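Local coordinates for biofilm-associated surface protein (Staphylococcus aureus, PDB 7C7U) that probably takes part in staphylococcal biofilm formation as a calcium-binding, cell wall-anchored protein switch that modulates functional amyloid assembly, at residues Ile313-Asn316 and Thr322-Val325; Asn208-Ser213 and Gly239-Ser244; Thr545-Asp550 and Leu556-Ile561. One frame throughout, in Å; residues are numbered along the deposited sequence.

The three contacts lie in series along the chain, neither nesting nor crossing. Contact 2 comes first: the start of strand 210-220 meets the loop that follows strand 228-237, closing off the hairpin that these strands form at one edge of a five-stranded antiparallel sheet. Contact 1 closes a five-residue loop, tying the loop segment 313-316 to the start of strand 323-331, an inner strand of the same sheet. The two touch, their centres about 10 Å apart, and Phe315 stacks on Tyr243. Four calcium sites, with ligands between Asp389 and Glu509, follow. Contact 3 closes the hairpin of strands 545-550 and 555-560, its nearest atoms about 62 Å from contact 1, on the opposite side of the chain's centre.

Contact 1 of 3, residues Ile313-Asn316 and Thr322-Val325; sequences IEFN and TVGV
Val323 packs both its methyls against the loop segment Ile313-Asn316, which runs nearly antiparallel to the start of strand 323-331, an inner strand of a five-stranded antiparallel sheet. The tight part is apolar. With CG1 anti to the backbone N (chi1 177°), Val323 sends that methyl to Ile313 CG2, 3.9 Å away, the two side chains crossing at about a right angle. Its other methyl, CG2, lies 3.6 Å from Phe315 O and near CD1 of the same residue's ring. Within the loop, Ile313 CG2 also sits over the centre of the Phe315 ring, so one methyl serves the aromatic face and the strand together. Val325 CG2 touches Ile313 CG2 more lightly, at 4.1 Å, and Tyr253 of strand 252-257 reaches both Ile313 and Val325.

The other side is looser. Here the backbones of Glu314 and Gly324 are not directly bonded but are bridged by two waters. Water 1 lies 2.7 Å from Glu314 O and accepts from Gly324 N at 2.9 Å. Water 2 reverses the polarity: it accepts from Glu314 N and donates to Gly324 O at 2.6 Å.

Contact 2 of 3, residues Asn208-Ser213 and Gly239-Ser244; sequences NAFKAS and GIFSYS
Phe241 and Phe210 form an edge-to-face aromatic pair where Ala209 and Phe210, at the start of strand 210-220, an outermost strand of a five-stranded antiparallel sheet, meet the loop after strand 228-237. In Phe241, the residue with the most surface buried here, CG is anti to the backbone N (chi1 172°), which lays the ring against Ala209 and Phe210. Phe210 CZ comes down on one face of this ring, offset toward the rim and 3.5 Å from Phe241 CD2. The ring centroids are 4.8 Å apart and the planes meet at 59°, so the edge arrives tilted rather than upright. The opposite face of Phe241 is covered near its rim by the backbone N of Tyr243, which bonds to Asn317.

Ala209 CB touches both rings: it lies 3.5 Å from Phe241 CD1 and over one face of Phe210, toward the rim of that ring. The three apolar side chains thus close into a small cluster, and Phe210 continues it along the sheet to Ile235 and Lys237 of the neighbouring strand. Lys237 NZ also bonds to Phe241 O, as it does to Phe315 O and Asn316 O, and so links the loop segments 239-244 and 313-316 to strand 228-237.

No direct hydrogen bond crosses this contact. Water 3 supplies the polar link: it donates to Ala209 O at 2.8 Å, and accepts from Gly239 N at 2.7 Å and from Phe241 N at 3.1 Å.

Contact 3 of 3, residues Thr545-Asp550 and Leu556-Ile561; sequences TVTVTD and LGTVTI
Val546 and Val559 face each other as an antiparallel hydrogen-bonded pair between strand 545-550 and segment 556-560 of strand 555-560, their directions 166° apart. The pair exchanges two backbone bonds, Val546 N to Val559 O at 2.7 Å and Val559 N to Val546 O at 2.9 Å. Val548 N continues the pattern with a nearly straight bond of 3.0 Å to Gly557 O. The return bond to Val548 O is more bent, 141° at the hydrogen, and comes from Leu556 N, one residue before Gly557, so this pair lacks two mutual bonds. The CA atoms of Thr545, Thr547 and Thr558 make CA-H...O contacts with carbonyls of the partner strand.

The two strands form a beta hairpin, with 555-560 outermost in a four-stranded antiparallel sheet and 581-588 on the other side of 545-550. The hairpin's Val546, Val548 and Val559 face strands 535-539 and 567-571, touching Val538, Ala568 and Ile570, consistent with a beta-sandwich core. Past the strand end, Ile561 brings CD1 to 3.5 Å from Val546 CG2, while Gly557 puts no side chain beside Val548.

Threonines line the other face. Thr547 and Thr558 lie side by side, pointing the same way, their CG2 methyls 3.6 Å apart. Thr545 OG1 and Thr560 OG1 are modelled at 2.4 Å, too short for a reliable bond length. Toward the turn, Asp550 and Leu556 cross at about a right angle: Asp550 CG lies between its backbone N and carbonyl carbon (chi1 52°), bringing OD1 to 3.4 Å from Leu556 CD2, while OD2 takes the backbone N of Asn552.

Contact 1 of 3, residues Ile313-Asn316 and Thr322-Val325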
loop_
_atom_site.group_PDB
_atom_site.type_symbol
_atom_site.label_atom_id
_atom_site.label_comp_id
_atom_site.label_asym_id
_atom_site.label_seq_id
_atom_site.Cartn_x
_atom_site.Cartn_y
_atom_site.Cartn_z
ATOM N N ILE A 313 -12.134 -27.394 -10.971
ATOM C CA ILE A 313 -12.143 -26.145 -11.714
ATOM C C ILE A 313 -13.544 -25.925 -12.258
ATOM O O ILE A 313 -14.119 -26.825 -12.886
ATOM C CB ILE A 313 -11.110 -26.161 -12.860
ATOM C CG1 ILE A 313 -9.684 -26.152 -12.297
ATOM C CG2 ILE A 313 -11.339 -24.981 -13.818
ATOM C CD1 ILE A 313 -8.631 -26.442 -13.340
ATOM N N GLU A 314 -14.081 -24.729 -12.035
ATOM C CA GLU A 314 -15.354 -24.309 -12.607
ATOM C C GLU A 314 -15.098 -23.821 -14.035
ATOM O O GLU A 314 -14.689 -22.677 -14.264
ATOM C CB GLU A 314 -16.005 -23.228 -11.745
ATOM C CG GLU A 314 -17.268 -22.651 -12.379
ATOM C CD GLU A 314 -18.325 -23.723 -12.662
ATOM O OE1 GLU A 314 -19.127 -24.026 -11.749
ATOM O OE2 GLU A 314 -18.339 -24.297 -13.780
ATOM N N PHE A 315 -15.350 -24.689 -15.013
ATOM C CA PHE A 315 -15.128 -24.314 -16.399
ATOM C C PHE A 315 -16.298 -23.561 -17.016
ATOM O O PHE A 315 -16.224 -23.240 -18.212
ATOM C CB PHE A 315 -14.850 -25.552 -17.250
ATOM C CG PHE A 315 -13.464 -26.097 -17.109
ATOM C CD1 PHE A 315 -12.397 -25.485 -17.748
ATOM C CD2 PHE A 315 -13.234 -27.248 -16.369
ATOM C CE1 PHE A 315 -11.109 -26.008 -17.647
ATOM C CE2 PHE A 315 -11.956 -27.777 -16.262
ATOM C CZ PHE A 315 -10.886 -27.155 -16.905
ATOM N N ASN A 316 -17.359 -23.282 -16.246
ATOM C CA ASN A 316 -18.593 -22.687 -16.773
ATOM C C ASN A 316 -19.034 -23.404 -18.054
ATOM O O ASN A 316 -19.211 -22.799 -19.109
ATOM C CB ASN A 316 -18.415 -21.183 -17.010
ATOM C CG ASN A 316 -17.852 -20.465 -15.796
ATOM O OD1 ASN A 316 -18.364 -20.605 -14.693
ATOM N ND2 ASN A 316 -16.798 -19.691 -15.999
ATOM N N THR A 322 -15.710 -16.437 -18.501
ATOM C CA THR A 322 -14.287 -16.669 -18.276
ATOM C C THR A 322 -14.064 -17.702 -17.173
ATOM O O THR A 322 -14.730 -17.683 -16.137
ATOM C CB THR A 322 -13.618 -15.335 -17.919
ATOM O OG1 THR A 322 -13.757 -14.439 -19.030
ATOM C CG2 THR A 322 -12.129 -15.508 -17.613
ATOM N N VAL A 323 -13.113 -18.609 -17.400
ATOM C CA VAL A 323 -12.734 -19.600 -16.396
ATOM C C VAL A 323 -11.789 -18.951 -15.380
ATOM O O VAL A 323 -10.790 -18.331 -15.754
ATOM C CB VAL A 323 -12.072 -20.813 -17.063
ATOM C CG1 VAL A 323 -11.603 -21.833 -16.026
ATOM C CG2 VAL A 323 -13.052 -21.478 -18.098
ATOM N N GLY A 324 -12.085 -19.111 -14.097
ATOM C CA GLY A 324 -11.215 -18.634 -13.028
ATOM C C GLY A 324 -10.626 -19.811 -12.265
ATOM O O GLY A 324 -11.299 -20.821 -12.057
ATOM N N VAL A 325 -9.358 -19.681 -11.881
ATOM C CA VAL A 325 -8.679 -20.660 -11.036
ATOM C C VAL A 325 -7.937 -19.893 -9.943
ATOM O O VAL A 325 -7.234 -18.922 -10.235
ATOM C CB VAL A 325 -7.702 -21.545 -11.834
ATOM C CG1 VAL A 325 -7.132 -22.619 -10.941
ATOM C CG2 VAL A 325 -8.419 -22.213 -13.028
HETATM O O HOH W 1 -14.541 -20.213 -13.119
HETATM O O HOH W 2 -12.475 -22.728 -10.681
#

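Contact 2 of 3, residues Asn208-Ser213 and Gly239-Ser244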
loop_
_atom_site.group_PDB
_atom_site.type_symbol
_atom_site.label_atom_id
_atom_site.label_comp_id
_atom_site.label_asym_id
_atom_site.label_seq_id
_atom_site.Cartn_x
_atom_site.Cartn_y
_atom_site.Cartn_z
ATOM N N ASN A 208 -9.217 -24.452 -30.247
ATOM C CA ASN A 208 -9.810 -23.125 -30.386
ATOM C C ASN A 208 -10.678 -22.712 -29.194
ATOM O O ASN A 208 -11.406 -21.717 -29.291
ATOM C CB ASN A 208 -10.624 -23.037 -31.679
ATOM C CG ASN A 208 -10.844 -21.600 -32.121
ATOM O OD1 ASN A 208 -9.906 -20.797 -32.175
ATOM N ND2 ASN A 208 -12.098 -21.249 -32.377
ATOM N N ALA A 209 -10.617 -23.438 -28.071
ATOM C CA ALA A 209 -11.524 -23.170 -26.950
ATOM C C ALA A 209 -11.203 -21.853 -26.235
ATOM O O ALA A 209 -12.111 -21.127 -25.808
ATOM C CB ALA A 209 -11.471 -24.324 -25.944
ATOM N N PHE A 210 -9.937 -21.526 -26.080
ATOM C CA PHE A 210 -9.558 -20.444 -25.180
ATOM C C PHE A 210 -8.836 -19.344 -25.948
ATOM O O PHE A 210 -8.094 -19.609 -26.894
ATOM C CB PHE A 210 -8.703 -20.975 -24.036
ATOM C CG PHE A 210 -9.404 -22.011 -23.186
ATOM C CD1 PHE A 210 -10.560 -21.680 -22.474
ATOM C CD2 PHE A 210 -8.906 -23.300 -23.088
ATOM C CE1 PHE A 210 -11.211 -22.634 -21.683
ATOM C CE2 PHE A 210 -9.536 -24.248 -22.323
ATOM C CZ PHE A 210 -10.704 -23.916 -21.606
ATOM N N LYS A 211 -9.099 -18.102 -25.563
ATOM C CA LYS A 211 -8.563 -16.945 -26.265
ATOM C C LYS A 211 -7.281 -16.424 -25.620
ATOM O O LYS A 211 -6.323 -16.066 -26.317
ATOM C CB LYS A 211 -9.617 -15.830 -26.296
ATOM C CG LYS A 211 -9.230 -14.627 -27.106
ATOM C CD LYS A 211 -10.210 -13.474 -26.893
ATOM C CE LYS A 211 -11.605 -13.818 -27.389
ATOM N NZ LYS A 211 -11.582 -14.283 -28.797
ATOM N N ALA A 212 -7.228 -16.383 -24.298
ATOM C CA ALA A 212 -6.067 -15.769 -23.662
ATOM C C ALA A 212 -6.131 -16.069 -22.183
ATOM O O ALA A 212 -7.180 -16.459 -21.668
ATOM C CB ALA A 212 -6.042 -14.262 -23.904
ATOM N N SER A 213 -4.997 -15.883 -21.497
ATOM C CA SER A 213 -4.983 -16.109 -20.063
ATOM C C SER A 213 -4.019 -15.149 -19.398
ATOM O O SER A 213 -2.968 -14.814 -19.947
ATOM C CB SER A 213 -4.587 -17.548 -19.722
ATOM O OG SER A 213 -4.585 -17.777 -18.335
ATOM N N GLY A 239 -15.547 -19.266 -27.098
ATOM C CA GLY A 239 -16.956 -19.577 -27.278
ATOM C C GLY A 239 -17.620 -20.094 -26.021
ATOM O O GLY A 239 -17.612 -19.425 -24.969
ATOM N N ILE A 240 -18.182 -21.299 -26.103
ATOM C CA ILE A 240 -18.928 -21.836 -24.970
ATOM C C ILE A 240 -18.360 -23.189 -24.569
ATOM O O ILE A 240 -19.110 -24.136 -24.298
ATOM C CB ILE A 240 -20.434 -21.926 -25.281
ATOM C CG1 ILE A 240 -20.662 -22.580 -26.656
ATOM C CG2 ILE A 240 -21.068 -20.533 -25.187
ATOM C CD1 ILE A 240 -22.078 -23.148 -26.851
ATOM N N PHE A 241 -17.030 -23.256 -24.489
ATOM C CA PHE A 241 -16.311 -24.477 -24.154
ATOM C C PHE A 241 -16.969 -25.248 -23.019
ATOM O O PHE A 241 -17.418 -24.674 -22.021
ATOM C CB PHE A 241 -14.864 -24.141 -23.764
ATOM C CG PHE A 241 -14.113 -25.311 -23.213
ATOM C CD1 PHE A 241 -13.662 -26.319 -24.055
ATOM C CD2 PHE A 241 -13.877 -25.418 -21.857
ATOM C CE1 PHE A 241 -12.974 -27.404 -23.542
ATOM C CE2 PHE A 241 -13.188 -26.502 -21.340
ATOM C CZ PHE A 241 -12.736 -27.494 -22.187
ATOM N N SER A 242 -16.971 -26.565 -23.165
ATOM C CA SER A 242 -17.473 -27.471 -22.144
ATOM C C SER A 242 -16.422 -28.556 -21.935
ATOM O O SER A 242 -16.011 -29.216 -22.902
ATOM C CB SER A 242 -18.819 -28.066 -22.579
ATOM O OG SER A 242 -19.519 -28.594 -21.481
ATOM N N TYR A 243 -15.962 -28.711 -20.685
ATOM C CA TYR A 243 -14.942 -29.699 -20.333
ATOM C C TYR A 243 -15.618 -31.027 -19.996
ATOM O O TYR A 243 -16.426 -31.097 -19.065
ATOM C CB TYR A 243 -14.087 -29.234 -19.141
ATOM C CG TYR A 243 -13.049 -30.270 -18.744
ATOM C CD1 TYR A 243 -11.801 -30.311 -19.374
ATOM C CD2 TYR A 243 -13.315 -31.219 -17.767
ATOM C CE1 TYR A 243 -10.844 -31.253 -19.025
ATOM C CE2 TYR A 243 -12.368 -32.180 -17.426
ATOM C CZ TYR A 243 -11.137 -32.191 -18.061
ATOM O OH TYR A 243 -10.188 -33.128 -17.726
ATOM N N SER A 244 -15.287 -32.074 -20.751
ATOM C CA SER A 244 -15.719 -33.433 -20.427
ATOM C C SER A 244 -14.763 -34.400 -21.109
ATOM O O SER A 244 -14.625 -34.376 -22.335
ATOM C CB SER A 244 -17.162 -33.690 -20.874
ATOM O OG SER A 244 -17.562 -35.003 -20.513
HETATM O O HOH W 3 -14.810 -21.640 -25.986
#

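Contact 3 of 3, residues Thr545-Asp550 and Leu556-Ile561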
loop_
_atom_site.group_PDB
_atom_site.type_symbol
_atom_site.label_atom_id
_atom_site.label_comp_id
_atom_site.label_asym_id
_atom_site.label_seq_id
_atom_site.Cartn_x
_atom_site.Cartn_y
_atom_site.Cartn_z
ATOM N N THR A 545 -0.673 34.883 34.163
ATOM C CA THR A 545 -0.822 35.522 32.867
ATOM C C THR A 545 0.344 35.098 31.983
ATOM O O THR A 545 1.509 35.262 32.360
ATOM C CB THR A 545 -0.891 37.043 33.012
ATOM O OG1 THR A 545 -2.061 37.394 33.761
ATOM C CG2 THR A 545 -0.950 37.713 31.647
ATOM N N VAL A 546 0.024 34.555 30.812
ATOM C CA VAL A 546 1.007 34.022 29.873
ATOM C C VAL A 546 1.132 34.976 28.692
ATOM O O VAL A 546 0.122 35.376 28.097
ATOM C CB VAL A 546 0.618 32.615 29.392
ATOM C CG1 VAL A 546 1.682 32.060 28.435
ATOM C CG2 VAL A 546 0.432 31.692 30.566
ATOM N N THR A 547 2.369 35.314 28.340
ATOM C CA THR A 547 2.674 36.212 27.232
ATOM C C THR A 547 3.533 35.472 26.217
ATOM O O THR A 547 4.528 34.841 26.584
ATOM C CB THR A 547 3.395 37.466 27.738
ATOM O OG1 THR A 547 2.604 38.084 28.764
ATOM C CG2 THR A 547 3.624 38.456 26.605
ATOM N N VAL A 548 3.143 35.542 24.946
ATOM C CA VAL A 548 3.814 34.823 23.865
ATOM C C VAL A 548 4.554 35.828 22.997
ATOM O O VAL A 548 3.976 36.833 22.568
ATOM C CB VAL A 548 2.823 34.003 23.023
ATOM C CG1 VAL A 548 3.562 33.271 21.908
ATOM C CG2 VAL A 548 2.070 33.013 23.905
ATOM N N THR A 549 5.828 35.549 22.732
ATOM C CA THR A 549 6.660 36.382 21.879
ATOM C C THR A 549 7.304 35.513 20.808
ATOM O O THR A 549 7.500 34.310 20.997
ATOM C CB THR A 549 7.756 37.113 22.685
ATOM O OG1 THR A 549 8.727 36.168 23.151
ATOM C CG2 THR A 549 7.158 37.848 23.883
ATOM N N ASP A 550 7.625 36.129 19.671
ATOM C CA ASP A 550 8.352 35.431 18.621
ATOM C C ASP A 550 9.853 35.577 18.867
ATOM O O ASP A 550 10.290 36.069 19.913
ATOM C CB ASP A 550 7.943 35.941 17.237
ATOM C CG ASP A 550 8.028 37.457 17.109
ATOM O OD1 ASP A 550 7.035 38.064 16.647
ATOM O OD2 ASP A 550 9.067 38.047 17.483
ATOM N N LEU A 556 3.114 38.961 20.662
ATOM C CA LEU A 556 1.998 38.596 19.798
ATOM C C LEU A 556 0.678 38.512 20.552
ATOM O O LEU A 556 -0.385 38.559 19.923
ATOM C CB LEU A 556 2.294 37.266 19.105
ATOM C CG LEU A 556 3.643 37.244 18.380
ATOM C CD1 LEU A 556 3.864 35.909 17.701
ATOM C CD2 LEU A 556 3.728 38.386 17.374
ATOM N N GLY A 557 0.720 38.411 21.880
ATOM C CA GLY A 557 -0.495 38.334 22.664
ATOM C C GLY A 557 -0.263 37.936 24.107
ATOM O O GLY A 557 0.780 37.370 24.451
ATOM N N THR A 558 -1.231 38.249 24.966
ATOM C CA THR A 558 -1.170 37.898 26.376
ATOM C C THR A 558 -2.542 37.408 26.809
ATOM O O THR A 558 -3.569 37.874 26.306
ATOM C CB THR A 558 -0.757 39.085 27.269
ATOM O OG1 THR A 558 -1.888 39.939 27.477
ATOM C CG2 THR A 558 0.359 39.902 26.630
ATOM N N VAL A 559 -2.556 36.471 27.752
ATOM C CA VAL A 559 -3.818 35.974 28.287
ATOM C C VAL A 559 -3.601 35.533 29.727
ATOM O O VAL A 559 -2.551 34.982 30.076
ATOM C CB VAL A 559 -4.398 34.831 27.419
ATOM C CG1 VAL A 559 -3.542 33.583 27.514
ATOM C CG2 VAL A 559 -5.843 34.541 27.802
ATOM N N THR A 560 -4.593 35.816 30.566
ATOM C CA THR A 560 -4.648 35.285 31.919
ATOM C C THR A 560 -5.431 33.980 31.906
ATOM O O THR A 560 -6.528 33.911 31.345
ATOM C CB THR A 560 -5.296 36.291 32.875
ATOM O OG1 THR A 560 -4.367 37.351 33.148
ATOM C CG2 THR A 560 -5.700 35.619 34.183
ATOM N N ILE A 561 -4.864 32.953 32.519
ATOM C CA ILE A 561 -5.501 31.636 32.563
ATOM C C ILE A 561 -6.586 31.645 33.642
ATOM O O ILE A 561 -6.317 32.085 34.776
ATOM C CB ILE A 561 -4.458 30.552 32.822
ATOM C CG1 ILE A 561 -3.531 30.462 31.604
ATOM C CG2 ILE A 561 -5.120 29.203 33.104
ATOM C CD1 ILE A 561 -2.236 29.811 31.884
#